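Local atomic coordinates of uncharacterized protein (PDB entry 4EBG), a protein that is of unknown function, a small secreted staphylococcal protein of the DUF4467 family with a cystatin-like fold. Residues T26-T29 with D30-E34; R76-P80 with I81-K85. All coordinates share one frame; numbering follows the deposited sequence.

Contact 1 (T26-T29 with D30-E34). With PO4 (phosphate ion), chain D.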
loop_
_atom_site.group_PDB
_atom_site.type_symbol
_atom_site.label_atom_id
_atom_site.label_comp_id
_atom_site.label_asym_id
_atom_site.label_seq_id
_atom_site.Cartn_x
_atom_site.Cartn_y
_atom_site.Cartn_z
ATOM N N THR B 26 4.506 4.197 -7.498
ATOM C CA THR B 26 4.246 5.627 -7.677
ATOM C C THR B 26 3.771 6.323 -6.404
ATOM O O THR B 26 3.642 7.555 -6.381
ATOM C CB THR B 26 3.226 5.878 -8.769
ATOM O OG1 THR B 26 1.994 5.283 -8.392
ATOM C CG2 THR B 26 3.680 5.335 -10.114
ATOM N N ILE B 27 3.527 5.571 -5.361
ATOM C CA ILE B 27 3.125 6.134 -4.070
ATOM C C ILE B 27 4.275 6.873 -3.395
ATOM O O ILE B 27 5.375 6.374 -3.292
ATOM C CB ILE B 27 2.500 5.034 -3.140
ATOM C CG1 ILE B 27 1.165 4.580 -3.731
ATOM C CG2 ILE B 27 2.300 5.519 -1.709
ATOM C CD1 ILE B 27 0.508 3.418 -3.022
ATOM N N LYS B 28 3.968 8.097 -2.972
ATOM C CA LYS B 28 4.914 8.965 -2.294
ATOM C C LYS B 28 5.107 8.560 -0.856
ATOM O O LYS B 28 4.142 8.379 -0.120
ATOM C CB LYS B 28 4.463 10.437 -2.426
ATOM C CG LYS B 28 5.367 11.494 -1.872
ATOM C CD LYS B 28 4.909 12.900 -2.258
ATOM C CE LYS B 28 5.733 13.985 -1.533
ATOM N NZ LYS B 28 7.134 13.945 -2.076
ATOM N N THR B 29 6.377 8.501 -0.411
ATOM C CA THR B 29 6.734 7.991 0.926
ATOM C C THR B 29 7.363 8.970 1.921
ATOM O O THR B 29 7.784 8.578 3.004
ATOM C CB THR B 29 7.611 6.749 0.786
ATOM O OG1 THR B 29 8.833 7.147 0.179
ATOM C CG2 THR B 29 6.926 5.683 -0.095
ATOM N N ASP B 30 7.358 10.242 1.552
ATOM C CA ASP B 30 7.919 11.344 2.337
ATOM C C ASP B 30 6.892 12.452 2.449
ATOM O O ASP B 30 7.119 13.612 2.060
ATOM C CB ASP B 30 9.273 11.840 1.783
ATOM C CG ASP B 30 9.216 12.343 0.372
ATOM O OD1 ASP B 30 8.312 11.998 -0.439
ATOM O OD2 ASP B 30 10.166 13.114 0.037
ATOM N N ILE B 31 5.743 12.092 3.008
ATOM C CA ILE B 31 4.628 12.999 3.158
ATOM C C ILE B 31 4.957 13.941 4.323
ATOM O O ILE B 31 5.306 13.470 5.412
ATOM C CB ILE B 31 3.303 12.261 3.432
ATOM C CG1 ILE B 31 2.981 11.221 2.331
ATOM C CG2 ILE B 31 2.163 13.243 3.644
ATOM C CD1 ILE B 31 2.817 11.800 0.941
ATOM N N LYS B 32 4.779 15.234 4.075
ATOM C CA LYS B 32 5.083 16.255 5.087
ATOM C C LYS B 32 3.855 17.122 5.360
ATOM O O LYS B 32 3.209 17.576 4.455
ATOM C CB LYS B 32 6.226 17.127 4.595
ATOM C CG LYS B 32 7.545 16.376 4.372
ATOM C CD LYS B 32 8.579 17.168 3.617
ATOM C CE LYS B 32 8.392 17.203 2.095
ATOM N NZ LYS B 32 8.738 15.903 1.388
ATOM N N GLN B 33 3.626 17.383 6.641
ATOM C CA GLN B 33 2.501 18.213 7.064
ATOM C C GLN B 33 2.513 19.588 6.375
ATOM O O GLN B 33 1.473 20.112 6.009
ATOM C CB GLN B 33 2.496 18.339 8.581
ATOM C CG GLN B 33 1.371 19.196 9.128
ATOM C CD GLN B 33 1.385 19.228 10.654
ATOM O OE1 GLN B 33 2.004 18.398 11.271
ATOM N NE2 GLN B 33 0.648 20.177 11.251
ATOM N N GLU B 34 3.685 20.201 6.238
ATOM C CA GLU B 34 3.783 21.557 5.701
ATOM C C GLU B 34 3.512 21.631 4.190
ATOM O O GLU B 34 3.342 22.690 3.666
ATOM C CB GLU B 34 5.139 22.185 5.992
ATOM C CG GLU B 34 6.306 21.553 5.223
ATOM C CD GLU B 34 7.052 20.462 5.991
ATOM O OE1 GLU B 34 6.432 19.838 6.925
ATOM O OE2 GLU B 34 8.269 20.233 5.652
HETATM P P PO4 D . 8.989 17.205 -2.177
HETATM O O1 PO4 D . 7.952 17.719 -3.178
HETATM O O2 PO4 D . 9.600 18.438 -1.641
HETATM O O3 PO4 D . 8.235 16.372 -1.153
HETATM O O4 PO4 D . 9.988 16.360 -3.015
HETATM O O HOH W 1 8.573 9.609 -2.150
#
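Two lysine ammonium groups, Lys-28 NZ and Lys-32 NZ, lie 4.3 Å apart, and both donate to one oxygen of a phosphate ion, probably taken up from the crystallisation liquor; that oxygen and the Asp-30 carboxylate between them probably offset the like charges. Lys-28 NZ reaches phosphate O3 at 2.8 Å and Lys-32 NZ reaches the same O3 at 2.6 Å. Asp-30 adds a second anion to the cluster: its OD1 forms a salt bridge with Lys-28 NZ at 2.8 Å, met 38° above the carboxylate plane, while its OD2 pairs with Lys-32 NZ at 3.4 Å. The three residues thus make a salt-bridge network in the surface loop that joins helix 3-23 to strand 37-41 of the cystatin-like fold. Lys-32 NZ is fixed further by the backbone, donating to Asp-30 O at 2.9 Å in the carbonyl plane; bends at chi3 (-80°) and chi4 (-73°) fold the chain back to that carbonyl. Lys-28 runs extended until its last torsion, and its CG lies 3.8 Å from CD1 of the buried Ile-31, which also packs on Asn-17 of helix 3-23 and Ile-51 of strand 46-52. One water accepts from Thr-29 N and donates to Asp-30 OD1.

Contact 2 (R76-P80 with I81-K85)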
loop_
_atom_site.group_PDB
_atom_site.type_symbol
_atom_site.label_atom_id
_atom_site.label_comp_id
_atom_site.label_asym_id
_atom_site.label_seq_id
_atom_site.Cartn_x
_atom_site.Cartn_y
_atom_site.Cartn_z
ATOM N N ARG B 76 -11.362 4.194 6.557
ATOM C CA ARG B 76 -11.848 4.391 5.211
ATOM C C ARG B 76 -13.379 4.316 5.119
ATOM O O ARG B 76 -13.893 4.623 4.068
ATOM C CB ARG B 76 -11.181 3.407 4.235
ATOM C CG ARG B 76 -9.650 3.627 4.048
ATOM C CD ARG B 76 -9.261 5.028 3.689
ATOM N NE ARG B 76 -9.939 5.519 2.495
ATOM C CZ ARG B 76 -9.628 5.240 1.236
ATOM N NH1 ARG B 76 -8.591 4.490 0.929
ATOM N NH2 ARG B 76 -10.346 5.754 0.249
ATOM N N GLU B 77 -14.059 3.974 6.221
ATOM C CA GLU B 77 -15.512 4.091 6.283
ATOM C C GLU B 77 -15.970 5.520 6.434
ATOM O O GLU B 77 -17.133 5.823 6.214
ATOM C CB GLU B 77 -16.109 3.256 7.454
ATOM C CG GLU B 77 -15.822 1.753 7.431
ATOM C CD GLU B 77 -16.934 0.946 6.791
ATOM O OE1 GLU B 77 -17.301 1.272 5.639
ATOM O OE2 GLU B 77 -17.433 -0.018 7.431
ATOM N N ILE B 78 -15.093 6.419 6.848
ATOM C CA ILE B 78 -15.428 7.825 6.922
ATOM C C ILE B 78 -15.099 8.486 5.590
ATOM O O ILE B 78 -13.955 8.439 5.121
ATOM C CB ILE B 78 -14.656 8.519 8.031
ATOM C CG1 ILE B 78 -14.961 7.906 9.388
ATOM C CG2 ILE B 78 -14.898 10.009 7.980
ATOM C CD1 ILE B 78 -14.087 8.415 10.526
ATOM N N ASP B 79 -16.070 9.134 4.991
ATOM C CA ASP B 79 -15.845 9.899 3.748
ATOM C C ASP B 79 -15.222 11.258 4.143
ATOM O O ASP B 79 -15.862 12.057 4.797
ATOM C CB ASP B 79 -17.191 10.154 3.067
ATOM C CG ASP B 79 -17.067 11.034 1.850
ATOM O OD1 ASP B 79 -16.065 11.798 1.698
ATOM O OD2 ASP B 79 -18.011 11.024 1.052
ATOM N N PRO B 80 -13.933 11.467 3.886
ATOM C CA PRO B 80 -13.280 12.648 4.467
ATOM C C PRO B 80 -13.791 13.973 3.898
ATOM O O PRO B 80 -13.778 14.982 4.630
ATOM C CB PRO B 80 -11.801 12.429 4.170
ATOM C CG PRO B 80 -11.790 11.550 3.080
ATOM C CD PRO B 80 -12.996 10.639 3.123
ATOM N N ILE B 81 -14.185 13.978 2.627
ATOM C CA ILE B 81 -14.680 15.191 1.967
ATOM C C ILE B 81 -15.981 15.602 2.638
ATOM O O ILE B 81 -16.211 16.780 2.971
ATOM C CB ILE B 81 -14.895 14.930 0.462
ATOM C CG1 ILE B 81 -13.576 14.523 -0.200
ATOM C CG2 ILE B 81 -15.472 16.142 -0.199
ATOM C CD1 ILE B 81 -12.381 15.304 0.232
ATOM N N LYS B 82 -16.890 14.639 2.791
ATOM C CA LYS B 82 -18.129 14.900 3.436
ATOM C C LYS B 82 -17.885 15.344 4.882
ATOM O O LYS B 82 -18.562 16.231 5.409
ATOM C CB LYS B 82 -19.012 13.665 3.407
ATOM C CG LYS B 82 -20.328 13.843 4.096
ATOM C CD LYS B 82 -21.170 12.575 4.108
ATOM C CE LYS B 82 -22.515 12.808 4.815
ATOM N NZ LYS B 82 -23.239 14.084 4.404
ATOM N N TYR B 83 -16.928 14.708 5.543
ATOM C CA TYR B 83 -16.699 15.011 6.940
ATOM C C TYR B 83 -16.314 16.476 7.076
ATOM O O TYR B 83 -16.750 17.184 7.995
ATOM C CB TYR B 83 -15.618 14.093 7.543
ATOM C CG TYR B 83 -15.705 14.035 9.029
ATOM C CD1 TYR B 83 -15.109 15.007 9.838
ATOM C CD2 TYR B 83 -16.433 13.036 9.636
ATOM C CE1 TYR B 83 -15.245 14.980 11.213
ATOM C CE2 TYR B 83 -16.544 12.991 11.050
ATOM C CZ TYR B 83 -15.980 13.978 11.828
ATOM O OH TYR B 83 -16.102 14.001 13.186
HETATM N N MSE B 84 -15.411 16.936 6.217
HETATM C CA MSE B 84 -14.956 18.345 6.316
HETATM C C MSE B 84 -16.078 19.327 6.031
HETATM O O MSE B 84 -16.163 20.386 6.603
HETATM C CB MSE B 84 -13.796 18.593 5.364
HETATM C CG MSE B 84 -12.533 17.817 5.690
HETATM SE SE MSE B 84 -11.055 18.231 4.511
HETATM C CE MSE B 84 -11.677 17.384 3.015
ATOM N N LYS B 85 -16.937 18.960 5.113
ATOM C CA LYS B 85 -18.101 19.781 4.742
ATOM C C LYS B 85 -19.055 19.989 5.895
ATOM O O LYS B 85 -19.656 21.034 6.084
ATOM C CB LYS B 85 -18.815 19.110 3.525
ATOM C CG LYS B 85 -20.105 19.799 3.160
ATOM C CD LYS B 85 -20.695 19.210 1.900
ATOM C CE LYS B 85 -21.107 17.782 1.998
ATOM N NZ LYS B 85 -22.297 17.561 2.860
#
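The Tyr-83 ring meets Ile-78 obliquely, CG2 of the isoleucine lying 3.8 Å from ring atom CD2; beyond the two segments the ring stacks with His-87 and makes an edge-to-face contact with Tyr-41. The other flat group, the Asp-79 carboxylate, receives Lys-82 N from well above its plane, 71° out of it, while its CG rests 3.6 Å from Lys-82 CB. This is an N-cap: Asp-79 OD1 accepts from Lys-82 N at 3.2 Å along a nearly straight N-H line (174°), and from Ile-81 N at 3.0 Å through a weak, strongly bent bond. A chi1 of 175° turns the Asp-79 carboxylate away from its own N and toward these first-turn amides; its negative charge probably interacts favourably with the helix dipole. Regular helical bonding follows at once, Tyr-83 N donating to Asp-79 O at 3.0 Å and Met-84 N to Pro-80 O at 3.0 Å. Met-84, a selenomethionine, also lays CG 3.3 Å from Pro-80 O. The polar end of Lys-82 is engaged one turn on, in a salt bridge with Asp-86. Helix 80-86 follows the loop from strand 71-74 and lies against the sheet: Pro-80 packs on Tyr-62 and Val-48, Ile-78 touches Ala-64 of strand 60-68, and Met-84 reaches His-39 and Tyr-41 of strand 37-41.

In the fold
Both contacts are local and superficial, their centres 21 Å apart on opposite sides of the chain's centre, and their nearest atoms remain about 10 Å from one another. Of the residues that touch, contact 1 includes one buried side chain, Ile-31; contact 2 has none. Contact 1 belongs to the loop leaving helix 3-23, contact 2 to the start of helix 80-86, yet both have residues resting on strand 46-52. Their chemistry differs accordingly: in the loop, two lysine ends converge on a phosphate and an aspartate, side chain to side chain; at the helix start a carboxylate serves backbone amides. Each has apolar groups against the sheet.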